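Short-chain-enoyl-CoA hydratase (Clostridium acetobutylicum, PDB 5Z7R) catalyses the reversible hydration of crotonyl-CoA in butanoate metabolism, also accepting hexenoyl-CoA but no longer analogues. Local coordinates at residues Leu50-Thr55 and Lys98-Ala103; Lys60-Gly65 and Ala102-Phe107. All coordinates share one frame; numbering follows the deposited sequence.

Interaction 1 (Leu50-Thr55 and Lys98-Ala103); sequences LAVILT and KPVIAA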
loop_
_atom_site.group_PDB
_atom_site.type_symbol
_atom_site.label_atom_id
_atom_site.label_comp_id
_atom_site.label_asym_id
_atom_site.label_seq_id
_atom_site.Cartn_x
_atom_site.Cartn_y
_atom_site.Cartn_z
ATOM N N LEU A 50 -26.951 -2.346 18.502
ATOM C CA LEU A 50 -26.395 -3.039 17.337
ATOM C C LEU A 50 -26.428 -2.164 16.086
ATOM O O LEU A 50 -26.023 -2.603 15.023
ATOM C CB LEU A 50 -27.172 -4.308 17.064
ATOM C CG LEU A 50 -27.146 -5.348 18.145
ATOM C CD1 LEU A 50 -28.152 -6.423 17.784
ATOM C CD2 LEU A 50 -25.777 -5.957 18.317
ATOM N N ALA A 51 -26.942 -0.950 16.188
ATOM C CA ALA A 51 -26.790 -0.014 15.105
ATOM C C ALA A 51 -26.971 1.398 15.620
ATOM O O ALA A 51 -27.471 1.613 16.727
ATOM C CB ALA A 51 -27.755 -0.323 13.970
ATOM N N VAL A 52 -26.514 2.359 14.840
ATOM C CA VAL A 52 -26.530 3.741 15.249
ATOM C C VAL A 52 -27.056 4.590 14.113
ATOM O O VAL A 52 -26.754 4.323 12.949
ATOM C CB VAL A 52 -25.099 4.215 15.612
ATOM C CG1 VAL A 52 -25.042 5.715 15.835
ATOM C CG2 VAL A 52 -24.588 3.461 16.808
ATOM N N ILE A 53 -27.830 5.607 14.457
ATOM C CA ILE A 53 -28.279 6.583 13.531
ATOM C C ILE A 53 -27.808 7.900 14.061
ATOM O O ILE A 53 -28.017 8.240 15.207
ATOM C CB ILE A 53 -29.810 6.632 13.448
ATOM C CG1 ILE A 53 -30.366 5.257 13.069
ATOM C CG2 ILE A 53 -30.284 7.708 12.465
ATOM C CD1 ILE A 53 -31.879 5.238 13.044
ATOM N N LEU A 54 -27.202 8.662 13.188
ATOM C CA LEU A 54 -26.697 9.927 13.548
ATOM C C LEU A 54 -27.519 10.881 12.823
ATOM O O LEU A 54 -27.652 10.771 11.610
ATOM C CB LEU A 54 -25.264 10.080 13.056
ATOM C CG LEU A 54 -24.610 11.431 13.292
ATOM C CD1 LEU A 54 -24.584 11.758 14.783
ATOM C CD2 LEU A 54 -23.205 11.427 12.679
ATOM N N THR A 55 -28.019 11.873 13.520
ATOM C CA THR A 55 -28.619 12.988 12.813
ATOM C C THR A 55 -28.420 14.268 13.581
ATOM O O THR A 55 -27.850 14.266 14.661
ATOM C CB THR A 55 -30.123 12.749 12.594
ATOM O OG1 THR A 55 -30.600 13.678 11.617
ATOM C CG2 THR A 55 -30.894 12.874 13.945
ATOM N N LYS A 98 -20.394 -1.235 15.500
ATOM C CA LYS A 98 -21.771 -1.299 15.009
ATOM C C LYS A 98 -21.899 -0.369 13.797
ATOM O O LYS A 98 -21.257 0.659 13.747
ATOM C CB LYS A 98 -22.821 -0.897 16.070
ATOM C CG LYS A 98 -22.353 -0.679 17.510
ATOM C CD LYS A 98 -22.048 -1.956 18.268
ATOM C CE LYS A 98 -21.733 -1.653 19.732
ATOM N NZ LYS A 98 -21.919 -2.834 20.629
ATOM N N PRO A 99 -22.766 -0.704 12.841
ATOM C CA PRO A 99 -23.022 0.125 11.683
ATOM C C PRO A 99 -23.612 1.455 12.048
ATOM O O PRO A 99 -24.458 1.512 12.936
ATOM C CB PRO A 99 -24.060 -0.665 10.942
ATOM C CG PRO A 99 -23.706 -2.084 11.274
ATOM C CD PRO A 99 -23.425 -2.008 12.719
ATOM N N VAL A 100 -23.183 2.530 11.390
ATOM C CA VAL A 100 -23.767 3.800 11.666
ATOM C C VAL A 100 -24.240 4.507 10.411
ATOM O O VAL A 100 -23.531 4.580 9.414
ATOM C CB VAL A 100 -22.921 4.678 12.633
ATOM C CG1 VAL A 100 -21.619 4.006 13.008
ATOM C CG2 VAL A 100 -22.763 6.102 12.166
ATOM N N ILE A 101 -25.487 4.998 10.510
ATOM C CA ILE A 101 -26.227 5.577 9.437
ATOM C C ILE A 101 -26.326 7.048 9.754
ATOM O O ILE A 101 -26.822 7.422 10.837
ATOM C CB ILE A 101 -27.651 4.948 9.372
ATOM C CG1 ILE A 101 -27.578 3.455 9.067
ATOM C CG2 ILE A 101 -28.541 5.593 8.311
ATOM C CD1 ILE A 101 -28.688 2.664 9.731
ATOM N N ALA A 102 -25.861 7.877 8.836
ATOM C CA ALA A 102 -26.112 9.298 8.895
ATOM C C ALA A 102 -27.469 9.647 8.238
ATOM O O ALA A 102 -27.652 9.460 7.012
ATOM C CB ALA A 102 -25.024 10.049 8.196
ATOM N N ALA A 103 -28.408 10.159 9.034
ATOM C CA ALA A 103 -29.626 10.711 8.481
ATOM C C ALA A 103 -29.427 12.191 8.301
ATOM O O ALA A 103 -29.603 12.993 9.208
ATOM C CB ALA A 103 -30.812 10.415 9.371
#
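Strands 51-55 and 100-103 run side by side in the same direction, Val52 level with Val100 and Leu54 with Ala102, their axes 4.5 Å apart at the closest and turned 23° from each other. The bonding is the regular zigzag of a parallel pair. Val52 N gives to Pro99 O at 2.9 Å, and Val52 O receives Ile101 N at 2.8 Å. One step on, Leu54 N meets Ile101 O at 2.7 Å and Leu54 O takes Ala103 N at 2.8 Å. CA-H groups of Ala51, Ile53, Val100 and Ala102 lean on these same oxygens. Val52 and Val100 stand alongside each other, pointing the same way, CB to CB 3.7 Å; with Leu54 and Ala102 they form the face that meets Val17 and Cys119. On the other face Ile53 CG2 rests 4.1 Å from the methyl of Ala103, and helix 188-201 packs over Ile53, Ile101 and Ala103. At the entry to the pair, the CB of Lys98 and the ring of Pro99 lie against Leu50 O; the lysine chain then bends at chi2 (-75°) and leads away, NZ bonding to Asp46 O. Thr55 adds a side-chain bond at the far end of the pair: OG1 is anti to the backbone N (chi1 -165°) and donates to Ala103 O over 2.7 Å, in the carbonyl plane. The strands are neighbours in the central sheet of the crotonase fold, and the contact is almost wholly buried. Four backbone bonds thus pair polar groups between the strands, Val100 N turns instead to Asp120 OD2, and the hydrocarbon on both faces is left to pack against the rest of the core.

Interaction 2 (Lys60-Gly65 and Ala102-Phe107); sequences KSFVAG and AAVNGF
Ser61 and Phe107 sit level in a short parallel bridge of the crotonase fold, near the sharp corner at Phe62, beyond which strand 63-64 runs parallel to strand 107-109. The large bump is the Phe62 ring. With CG anti to the backbone N (chi1 175°), it drops into a hollow walled by Ala102, Ala103 and Val104, and strand 51-56 and helix 111-117 close round it through Leu54, Ile115 and Ala116. Val104 CG2 makes a CH-pi contact squarely over the ring, 4.2 Å from its centroid and 6° off the normal, while CG1 of the same valine touches Phe62 CB at 3.8 Å. On the opposite face Val63 CG2 sits nearer the rim, so the ring is held between two valine methyls. Phe62 CD1 comes 3.6 Å from Ala103 O. A second, shallower fit lies toward the surface: the extended lysine chain of Lys60 runs alongside the Phe107 ring, CG 4.0 Å from CE2, and Ser61 OG fills the angle at the ring edge beside Phe107 CB. Between the two fits Gly106 CA lies against Lys60 O, so close that a CB there would clash with Lys60 O and Ser61 N. In crotonase relatives the chain just past this corner supplies an N-H of the oxyanion hole. The contact lies near the presumed active site, the side chain of Val63 about 9 Å from that of Glu114, a catalytic residue by similarity. Phe107 N donates to Lys60 O on a lone pair at 3.0 Å, and Phe107 O then receives two N-H groups at the turn: Phe62 N, weakly, at 2.8 Å and Val63 N at 2.9 Å.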
loop_
_atom_site.group_PDB
_atom_site.type_symbol
_atom_site.label_atom_id
_atom_site.label_comp_id
_atom_site.label_asym_id
_atom_site.label_seq_id
_atom_site.Cartn_x
_atom_site.Cartn_y
_atom_site.Cartn_z
ATOM N N LYS A 60 -33.586 22.511 9.755
ATOM C CA LYS A 60 -32.703 23.231 8.870
ATOM C C LYS A 60 -31.338 22.516 8.683
ATOM O O LYS A 60 -30.768 22.544 7.571
ATOM C CB LYS A 60 -32.520 24.674 9.324
ATOM C CG LYS A 60 -32.050 25.567 8.172
ATOM C CD LYS A 60 -32.156 27.074 8.434
ATOM C CE LYS A 60 -32.223 27.847 7.108
ATOM N NZ LYS A 60 -31.729 29.250 7.212
ATOM N N SER A 61 -30.810 21.882 9.735
ATOM C CA SER A 61 -29.383 21.441 9.724
ATOM C C SER A 61 -29.105 20.056 10.204
ATOM O O SER A 61 -29.645 19.611 11.226
ATOM C CB SER A 61 -28.475 22.363 10.547
ATOM O OG SER A 61 -27.670 23.176 9.715
ATOM N N PHE A 62 -28.213 19.401 9.467
ATOM C CA PHE A 62 -27.540 18.219 9.964
ATOM C C PHE A 62 -26.432 18.714 10.912
ATOM O O PHE A 62 -26.571 18.606 12.117
ATOM C CB PHE A 62 -27.006 17.370 8.804
ATOM C CG PHE A 62 -26.194 16.193 9.243
ATOM C CD1 PHE A 62 -26.795 15.112 9.869
ATOM C CD2 PHE A 62 -24.823 16.180 9.049
ATOM C CE1 PHE A 62 -26.038 14.038 10.280
ATOM C CE2 PHE A 62 -24.066 15.124 9.460
ATOM C CZ PHE A 62 -24.671 14.045 10.058
ATOM N N VAL A 63 -25.340 19.154 10.331
ATOM C CA VAL A 63 -24.312 19.856 11.035
ATOM C C VAL A 63 -23.806 20.916 10.078
ATOM O O VAL A 63 -23.295 20.602 9.037
ATOM C CB VAL A 63 -23.205 18.874 11.459
ATOM C CG1 VAL A 63 -22.000 19.580 12.010
ATOM C CG2 VAL A 63 -23.723 17.852 12.440
ATOM N N ALA A 64 -23.966 22.172 10.424
ATOM C CA ALA A 64 -23.430 23.238 9.612
ATOM C C ALA A 64 -22.051 23.678 10.067
ATOM O O ALA A 64 -21.916 24.633 10.797
ATOM C CB ALA A 64 -24.383 24.408 9.573
ATOM N N GLY A 65 -21.021 22.993 9.632
ATOM C CA GLY A 65 -19.669 23.427 9.895
ATOM C C GLY A 65 -19.093 23.264 11.285
ATOM O O GLY A 65 -19.577 22.504 12.093
ATOM N N ALA A 102 -25.861 7.877 8.836
ATOM C CA ALA A 102 -26.112 9.298 8.895
ATOM C C ALA A 102 -27.469 9.647 8.238
ATOM O O ALA A 102 -27.652 9.460 7.012
ATOM C CB ALA A 102 -25.024 10.049 8.196
ATOM N N ALA A 103 -28.408 10.159 9.034
ATOM C CA ALA A 103 -29.626 10.711 8.481
ATOM C C ALA A 103 -29.427 12.191 8.301
ATOM O O ALA A 103 -29.603 12.993 9.208
ATOM C CB ALA A 103 -30.812 10.415 9.371
ATOM N N VAL A 104 -29.032 12.566 7.105
ATOM C CA VAL A 104 -28.647 13.934 6.877
ATOM C C VAL A 104 -29.936 14.651 6.598
ATOM O O VAL A 104 -30.560 14.478 5.537
ATOM C CB VAL A 104 -27.644 14.061 5.715
ATOM C CG1 VAL A 104 -27.252 15.510 5.458
ATOM C CG2 VAL A 104 -26.420 13.226 6.017
ATOM N N ASN A 105 -30.336 15.442 7.579
ATOM C CA ASN A 105 -31.636 16.096 7.567
ATOM C C ASN A 105 -31.563 17.517 7.085
ATOM O O ASN A 105 -32.556 18.207 7.052
ATOM C CB ASN A 105 -32.268 16.061 8.962
ATOM C CG ASN A 105 -31.439 16.812 9.995
ATOM O OD1 ASN A 105 -31.690 17.999 10.275
ATOM N ND2 ASN A 105 -30.419 16.140 10.529
ATOM N N GLY A 106 -30.399 17.979 6.673
ATOM C CA GLY A 106 -30.323 19.374 6.253
ATOM C C GLY A 106 -28.914 19.749 5.940
ATOM O O GLY A 106 -28.176 18.938 5.424
ATOM N N PHE A 107 -28.535 20.976 6.245
ATOM C CA PHE A 107 -27.172 21.437 5.966
ATOM C C PHE A 107 -26.118 20.449 6.486
ATOM O O PHE A 107 -26.201 19.935 7.620
ATOM C CB PHE A 107 -26.936 22.788 6.620
ATOM C CG PHE A 107 -27.478 23.980 5.863
ATOM C CD1 PHE A 107 -26.926 24.371 4.657
ATOM C CD2 PHE A 107 -28.437 24.796 6.438
ATOM C CE1 PHE A 107 -27.373 25.512 3.999
ATOM C CE2 PHE A 107 -28.886 25.938 5.784
ATOM C CZ PHE A 107 -28.349 26.295 4.562
#

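Interactions 1 and 2 follow one another along the same chain path, their centres 14 Å apart. Strand 51-56 leads on to strand 63-64, and both contacts use strand 100-104, sharing Ala102 and Ala103, with interaction 2 going on to strand 107-109; helices 68-71 and 76-95 lie in between. Interaction 1 belongs to the six-stranded sheet, and interaction 2 spans the step from that sheet to the four-stranded one, which the chain makes between 56 and 63 and again between 104 and 107. Where they meet, Phe62 CE1 packs 3.8 Å from Thr55 CA. Together they tie the deep core sheet to the side of the fold nearer Glu114 and Glu134, the catalytic pair assigned by similarity.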